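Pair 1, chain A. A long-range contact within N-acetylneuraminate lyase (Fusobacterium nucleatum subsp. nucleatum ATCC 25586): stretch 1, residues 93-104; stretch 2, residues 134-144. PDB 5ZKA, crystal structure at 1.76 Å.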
# COMPACT_ATOMS: atom_id res chain seq x y z
N GLN A 93 7.29 22.42 10.41
CA GLN A 93 5.89 22.06 10.63
C GLN A 93 5.29 23.00 11.68
O GLN A 93 5.75 23.01 12.83
CB GLN A 93 5.79 20.60 11.08
CG GLN A 93 4.42 19.94 10.86
CD GLN A 93 3.38 20.42 11.84
OE1 GLN A 93 2.24 20.67 11.47
NE2 GLN A 93 3.77 20.56 13.09
N VAL A 94 4.29 23.79 11.29
CA VAL A 94 3.71 24.81 12.16
C VAL A 94 2.22 24.59 12.41
O VAL A 94 1.59 25.41 13.07
CB VAL A 94 3.96 26.22 11.62
CG1 VAL A 94 5.47 26.50 11.51
CG2 VAL A 94 3.27 26.41 10.27
N GLY A 95 1.65 23.49 11.92
CA GLY A 95 0.22 23.28 12.06
C GLY A 95 -0.20 23.00 13.49
O GLY A 95 0.61 22.62 14.35
N SER A 96 -1.50 23.14 13.74
CA SER A 96 -2.03 23.11 15.10
C SER A 96 -3.55 23.19 15.02
O SER A 96 -4.10 23.63 14.00
CB SER A 96 -1.46 24.28 15.93
OG SER A 96 -2.24 24.55 17.08
N ILE A 97 -4.22 22.76 16.09
CA ILE A 97 -5.67 22.97 16.16
C ILE A 97 -5.97 24.45 16.23
O ILE A 97 -7.05 24.90 15.82
CB ILE A 97 -6.31 22.23 17.37
CG1 ILE A 97 -5.91 20.75 17.40
CG2 ILE A 97 -7.86 22.37 17.36
CD1 ILE A 97 -6.25 20.08 18.73
N ASN A 98 -5.02 25.24 16.73
CA ASN A 98 -5.16 26.68 16.91
C ASN A 98 -4.56 27.38 15.69
O ASN A 98 -3.33 27.45 15.56
CB ASN A 98 -4.46 27.10 18.20
CG ASN A 98 -4.50 28.59 18.45
OD1 ASN A 98 -4.83 29.38 17.58
ND2 ASN A 98 -4.12 28.99 19.67
N LEU A 99 -5.42 27.91 14.82
CA LEU A 99 -4.93 28.56 13.61
C LEU A 99 -4.10 29.80 13.93
O LEU A 99 -3.10 30.07 13.26
CB LEU A 99 -6.11 28.92 12.70
CG LEU A 99 -5.81 29.59 11.35
CD1 LEU A 99 -4.71 28.86 10.57
CD2 LEU A 99 -7.10 29.69 10.50
N ASN A 100 -4.50 30.56 14.96
CA ASN A 100 -3.72 31.72 15.38
C ASN A 100 -2.29 31.33 15.78
O ASN A 100 -1.33 32.07 15.52
CB ASN A 100 -4.41 32.43 16.54
CG ASN A 100 -5.60 33.29 16.10
OD1 ASN A 100 -6.08 33.19 14.96
ND2 ASN A 100 -6.09 34.13 17.00
N GLU A 101 -2.14 30.17 16.43
CA GLU A 101 -0.80 29.68 16.75
C GLU A 101 -0.04 29.30 15.48
O GLU A 101 1.16 29.59 15.36
CB GLU A 101 -0.87 28.47 17.69
CG GLU A 101 0.52 27.96 18.13
CD GLU A 101 0.48 26.59 18.80
OE1 GLU A 101 -0.52 25.86 18.62
OE2 GLU A 101 1.47 26.25 19.49
N ALA A 102 -0.72 28.66 14.53
CA ALA A 102 -0.08 28.22 13.30
C ALA A 102 0.47 29.41 12.52
O ALA A 102 1.58 29.35 11.98
CB ALA A 102 -1.08 27.42 12.45
N VAL A 103 -0.29 30.50 12.45
CA VAL A 103 0.18 31.69 11.76
C VAL A 103 1.34 32.34 12.51
O VAL A 103 2.33 32.76 11.91
CB VAL A 103 -0.98 32.68 11.55
CG1 VAL A 103 -0.45 34.06 11.15
CG2 VAL A 103 -1.98 32.13 10.51
N GLU A 104 1.22 32.44 13.84
CA GLU A 104 2.29 33.00 14.66
C GLU A 104 3.59 32.23 14.46
O GLU A 104 4.66 32.82 14.25
CB GLU A 104 1.87 32.98 16.13
CG GLU A 104 2.95 33.49 17.08
CD GLU A 104 2.52 33.39 18.53
OE1 GLU A 104 1.30 33.43 18.80
OE2 GLU A 104 3.41 33.28 19.41
N ASP A 134 -9.41 26.85 4.12
CA ASP A 134 -9.18 28.19 4.67
C ASP A 134 -7.95 28.21 5.57
O ASP A 134 -7.18 29.18 5.57
CB ASP A 134 -10.42 28.61 5.45
CG ASP A 134 -10.40 30.07 5.86
OD1 ASP A 134 -9.49 30.82 5.45
OD2 ASP A 134 -11.32 30.46 6.62
N TYR A 135 -7.77 27.14 6.35
CA TYR A 135 -6.63 27.04 7.25
C TYR A 135 -5.32 27.06 6.47
O TYR A 135 -4.42 27.86 6.77
CB TYR A 135 -6.80 25.77 8.08
CG TYR A 135 -5.62 25.13 8.78
CD1 TYR A 135 -4.78 24.24 8.10
CD2 TYR A 135 -5.41 25.31 10.14
CE1 TYR A 135 -3.74 23.61 8.75
CE2 TYR A 135 -4.37 24.67 10.80
CZ TYR A 135 -3.54 23.82 10.10
OH TYR A 135 -2.52 23.17 10.75
N TYR A 136 -5.22 26.22 5.44
CA TYR A 136 -4.00 26.18 4.64
C TYR A 136 -3.77 27.50 3.92
O TYR A 136 -2.66 28.05 3.94
CB TYR A 136 -4.06 25.03 3.64
CG TYR A 136 -3.71 23.71 4.29
CD1 TYR A 136 -2.45 23.50 4.85
CD2 TYR A 136 -4.65 22.69 4.38
CE1 TYR A 136 -2.12 22.29 5.46
CE2 TYR A 136 -4.34 21.48 4.98
CZ TYR A 136 -3.07 21.30 5.52
OH TYR A 136 -2.74 20.12 6.13
N GLU A 137 -4.81 28.03 3.28
CA GLU A 137 -4.64 29.27 2.53
C GLU A 137 -4.29 30.43 3.44
O GLU A 137 -3.54 31.32 3.04
CB GLU A 137 -5.90 29.58 1.72
CG GLU A 137 -6.33 28.43 0.83
CD GLU A 137 -6.56 28.84 -0.60
OE1 GLU A 137 -7.71 29.17 -0.95
OE2 GLU A 137 -5.58 28.82 -1.39
N THR A 138 -4.81 30.42 4.67
CA THR A 138 -4.53 31.50 5.61
C THR A 138 -3.07 31.47 6.04
O THR A 138 -2.41 32.51 6.10
CB THR A 138 -5.46 31.40 6.82
OG1 THR A 138 -6.82 31.62 6.41
CG2 THR A 138 -5.07 32.42 7.89
N ILE A 139 -2.54 30.29 6.36
CA ILE A 139 -1.13 30.22 6.74
C ILE A 139 -0.25 30.71 5.61
O ILE A 139 0.71 31.46 5.82
CB ILE A 139 -0.75 28.80 7.19
CG1 ILE A 139 -1.64 28.35 8.35
CG2 ILE A 139 0.73 28.75 7.58
CD1 ILE A 139 -1.55 26.85 8.68
N VAL A 140 -0.55 30.30 4.37
CA VAL A 140 0.25 30.72 3.22
C VAL A 140 0.14 32.23 3.04
O VAL A 140 1.16 32.93 2.94
CB VAL A 140 -0.20 29.96 1.96
CG1 VAL A 140 0.44 30.56 0.72
CG2 VAL A 140 0.12 28.48 2.09
N ARG A 141 -1.08 32.74 3.02
CA ARG A 141 -1.32 34.17 2.84
C ARG A 141 -0.59 35.01 3.89
O ARG A 141 0.04 36.02 3.57
CB ARG A 141 -2.82 34.44 2.89
CG ARG A 141 -3.21 35.87 2.71
CD ARG A 141 -4.71 35.99 2.55
NE ARG A 141 -5.43 35.68 3.79
CZ ARG A 141 -6.21 34.62 3.95
NH1 ARG A 141 -6.39 33.76 2.95
NH2 ARG A 141 -6.83 34.41 5.10
N GLU A 142 -0.67 34.60 5.15
CA GLU A 142 -0.14 35.42 6.23
C GLU A 142 1.38 35.32 6.37
O GLU A 142 1.99 36.22 6.95
CB GLU A 142 -0.81 35.03 7.55
CG GLU A 142 -2.30 35.35 7.60
CD GLU A 142 -2.57 36.85 7.71
OE1 GLU A 142 -1.92 37.53 8.54
OE2 GLU A 142 -3.43 37.36 6.95
N THR A 143 2.00 34.25 5.85
CA THR A 143 3.45 34.11 5.91
C THR A 143 4.15 34.43 4.59
O THR A 143 5.32 34.81 4.61
CB THR A 143 3.84 32.68 6.32
OG1 THR A 143 3.40 31.75 5.32
CG2 THR A 143 3.21 32.31 7.66
N GLY A 144 3.48 34.27 3.45
CA GLY A 144 4.16 34.38 2.17
C GLY A 144 5.10 33.24 1.87
O GLY A 144 5.88 33.33 0.91

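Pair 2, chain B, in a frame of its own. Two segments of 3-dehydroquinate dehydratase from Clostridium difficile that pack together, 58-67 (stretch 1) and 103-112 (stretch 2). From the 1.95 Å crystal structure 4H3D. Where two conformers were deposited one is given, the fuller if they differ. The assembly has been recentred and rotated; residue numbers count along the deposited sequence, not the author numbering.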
# COMPACT_ATOMS: atom_id res chain seq x y z
N ASN B 58 21.28 1.32 31.03
CA ASN B 58 22.63 1.79 31.34
C ASN B 58 23.31 2.55 30.20
O ASN B 58 24.53 2.59 30.13
CB ASN B 58 23.50 0.59 31.78
CG ASN B 58 23.00 -0.03 33.07
OD1 ASN B 58 22.45 0.66 33.93
ND2 ASN B 58 23.18 -1.34 33.21
N VAL B 59 22.50 3.20 29.33
CA VAL B 59 23.03 3.91 28.16
C VAL B 59 24.06 4.97 28.51
O VAL B 59 24.94 5.27 27.72
CB VAL B 59 21.89 4.53 27.27
CG1 VAL B 59 21.12 5.60 28.02
CG2 VAL B 59 22.47 5.12 25.94
N GLU B 60 23.98 5.53 29.72
CA GLU B 60 24.92 6.58 30.15
C GLU B 60 26.32 6.06 30.50
O GLU B 60 27.24 6.84 30.72
CB GLU B 60 24.34 7.37 31.31
CG GLU B 60 23.14 8.21 30.92
CD GLU B 60 22.44 8.79 32.12
OE1 GLU B 60 21.85 8.02 32.91
OE2 GLU B 60 22.47 10.02 32.25
N ASN B 61 26.48 4.74 30.55
CA ASN B 61 27.77 4.13 30.81
C ASN B 61 28.29 3.47 29.53
O ASN B 61 27.82 2.39 29.12
CB ASN B 61 27.65 3.14 31.92
CG ASN B 61 28.98 2.71 32.44
OD1 ASN B 61 29.71 1.99 31.77
ND2 ASN B 61 29.33 3.17 33.64
N ILE B 62 29.26 4.13 28.91
CA ILE B 62 29.77 3.69 27.62
C ILE B 62 30.32 2.26 27.65
O ILE B 62 30.15 1.51 26.69
CB ILE B 62 30.84 4.69 27.07
CG1 ILE B 62 31.17 4.39 25.62
CG2 ILE B 62 32.09 4.68 27.93
CD1 ILE B 62 29.99 4.49 24.72
N LYS B 63 30.95 1.88 28.76
CA LYS B 63 31.48 0.54 28.89
C LYS B 63 30.39 -0.53 28.82
O LYS B 63 30.58 -1.58 28.19
CB LYS B 63 32.28 0.43 30.20
CG LYS B 63 32.93 -0.92 30.41
CD LYS B 63 33.84 -0.90 31.64
CE LYS B 63 34.50 -2.23 31.83
NZ LYS B 63 35.34 -2.28 33.05
N GLU B 64 29.25 -0.28 29.48
CA GLU B 64 28.13 -1.25 29.46
C GLU B 64 27.46 -1.28 28.09
O GLU B 64 27.02 -2.34 27.62
CB GLU B 64 27.14 -0.96 30.61
CG GLU B 64 27.76 -1.29 32.01
CD GLU B 64 26.97 -0.77 33.22
OE1 GLU B 64 27.03 -1.42 34.28
OE2 GLU B 64 26.32 0.28 33.13
N VAL B 65 27.41 -0.13 27.43
CA VAL B 65 26.87 -0.06 26.07
C VAL B 65 27.75 -0.92 25.14
O VAL B 65 27.24 -1.68 24.31
CB VAL B 65 26.84 1.37 25.50
CG1 VAL B 65 26.47 1.34 23.99
CG2 VAL B 65 25.86 2.27 26.31
N LYS B 66 29.07 -0.78 25.28
CA LYS B 66 30.00 -1.57 24.46
C LYS B 66 29.87 -3.08 24.73
O LYS B 66 29.92 -3.87 23.79
CB LYS B 66 31.45 -1.13 24.66
CG LYS B 66 31.79 0.23 23.99
CD LYS B 66 33.28 0.55 24.18
CE LYS B 66 33.63 1.91 23.64
NZ LYS B 66 35.05 2.25 23.89
N GLU B 67 29.70 -3.44 25.99
CA GLU B 67 29.54 -4.85 26.39
C GLU B 67 28.37 -5.50 25.64
O GLU B 67 28.50 -6.61 25.11
CB GLU B 67 29.32 -4.97 27.91
CG GLU B 67 30.51 -4.59 28.77
CD GLU B 67 30.24 -4.74 30.27
OE1 GLU B 67 29.33 -5.50 30.64
OE2 GLU B 67 30.95 -4.11 31.07
N THR B 103 29.65 12.03 22.14
CA THR B 103 30.61 11.03 22.61
C THR B 103 30.12 9.61 22.38
O THR B 103 30.87 8.76 21.89
CB THR B 103 30.91 11.21 24.13
OG1 THR B 103 31.44 12.51 24.35
CG2 THR B 103 31.91 10.16 24.62
N LEU B 104 28.87 9.34 22.74
CA LEU B 104 28.30 8.00 22.54
C LEU B 104 28.41 7.57 21.07
O LEU B 104 28.93 6.49 20.76
CB LEU B 104 26.84 7.98 22.98
CG LEU B 104 26.05 6.69 22.81
CD1 LEU B 104 26.65 5.54 23.63
CD2 LEU B 104 24.61 6.93 23.21
N ASN B 105 27.90 8.40 20.17
CA ASN B 105 27.96 8.04 18.76
C ASN B 105 29.37 7.90 18.20
O ASN B 105 29.62 7.03 17.36
CB ASN B 105 27.16 9.04 17.94
CG ASN B 105 25.68 8.77 18.01
OD1 ASN B 105 25.22 7.70 17.59
ND2 ASN B 105 24.92 9.73 18.52
N LYS B 106 30.28 8.75 18.63
CA LYS B 106 31.66 8.67 18.17
C LYS B 106 32.33 7.42 18.70
O LYS B 106 32.96 6.69 17.95
CB LYS B 106 32.43 9.92 18.59
CG LYS B 106 31.99 11.17 17.83
CD LYS B 106 32.82 12.39 18.20
CE LYS B 106 34.24 12.32 17.67
NZ LYS B 106 35.09 13.41 18.27
N GLU B 107 32.17 7.15 19.98
CA GLU B 107 32.80 5.99 20.59
C GLU B 107 32.29 4.70 20.00
O GLU B 107 33.06 3.76 19.79
CB GLU B 107 32.58 5.99 22.11
CG GLU B 107 33.45 6.95 22.84
CD GLU B 107 34.90 6.49 22.89
OE1 GLU B 107 35.14 5.27 23.05
OE2 GLU B 107 35.79 7.35 22.77
N ILE B 108 30.98 4.64 19.74
CA ILE B 108 30.41 3.43 19.19
C ILE B 108 30.83 3.27 17.73
O ILE B 108 31.11 2.14 17.30
CB ILE B 108 28.87 3.37 19.38
CG1 ILE B 108 28.54 3.33 20.87
CG2 ILE B 108 28.27 2.14 18.68
CD1 ILE B 108 29.33 2.31 21.66
N SER B 109 30.90 4.37 16.98
CA SER B 109 31.38 4.31 15.58
C SER B 109 32.80 3.80 15.56
O SER B 109 33.19 3.10 14.64
CB SER B 109 31.36 5.68 14.90
OG SER B 109 30.07 6.19 14.77
N ASN B 110 33.58 4.18 16.57
CA ASN B 110 34.98 3.79 16.66
C ASN B 110 35.21 2.29 16.89
O ASN B 110 36.28 1.78 16.56
CB ASN B 110 35.70 4.59 17.76
CG ASN B 110 37.19 4.42 17.71
OD1 ASN B 110 37.80 4.60 16.65
ND2 ASN B 110 37.81 4.04 18.84
N THR B 111 34.22 1.58 17.44
CA THR B 111 34.39 0.14 17.71
C THR B 111 34.53 -0.70 16.46
O THR B 111 35.11 -1.76 16.49
CB THR B 111 33.20 -0.46 18.50
OG1 THR B 111 32.01 -0.38 17.70
CG2 THR B 111 33.01 0.26 19.82
N GLY B 112 33.99 -0.21 15.34
CA GLY B 112 33.98 -0.97 14.11
C GLY B 112 32.86 -2.02 14.13
O GLY B 112 32.72 -2.79 13.19
O HOH W 1 35.48 3.46 21.10

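What backbone arrangement do the two pairs share? In each, a loop leads into the first turns of one helix, which packs against a second helix running in roughly the same direction. The N-to-C directions differ by 32° in pair 1 and 40° in pair 2, and the axes approach to 9.4 Å and 10.9 Å. Fourteen central residues superpose with an RMSD of 0.9 Å. The first helix is capped alike: N98(A) matches N61(B), and its OD1 accepts from the backbone N of E101(A) at 3.0 Å, as OD1 of N61(B) does from N of E64(B) at 3.3 Å. Past the second helix, G144(A) and G112(B) also coincide, both with positive phi, which favours glycine.

Which side chains fill the space between the helices? L99(A) matches I62(B), A102(A) matches V65(B) and I139(A) matches I108(B), so an apolar cluster recurs. In pair 1, CD1 of L99(A) lies 3.8 Å from CG1 of I139(A), whose CD1 lies 3.8 Å from CB of A102(A). In pair 2, CD1 of I108(B) lies 3.8 Å from both CD1 of I62(B) and CG1 of V65(B). The small alanine of pair 1 sits where the helices run closer; valine accompanies the wider spacing.

How do a tyrosine and a leucine serve at one position? Y135(A) and L104(B) both have chi1 in t, and both meet the matched residue of the first helix: CD2 of Y135(A) is 3.6 Å from CD1 of L99(A), and CD1 of L104(B) is 3.7 Å from CD1 of I62(B). The tyrosine reaches on into the loop, where its OH accepts a hydrogen bond from the backbone N of S96(A) at 3.2 Å and lies 3.0 Å from CA of G95(A). A CB on that glycine would clash with the hydroxyl. At the position of S96(A), pair 2 has V59(B), whose CG2 meets CD2 of L104(B) at 3.9 Å, an apolar contact in place of a polar one.

What happens where V103(A) gives way to K66(B)? The valine keeps the contact apolar, its CG2 standing 4.1 Å from CG2 of T138(A) and its CG1 3.7 Å from CB of E142(A). The lysine packs its CG 4.0 Å from CD1 of I108(B), then extends so that NZ forms a salt bridge with OE1 of E107(B), the match of T138(A), at 3.1 Å. A water joins in, accepting from NZ of K66(B) and donating to O and OE1 of E107(B).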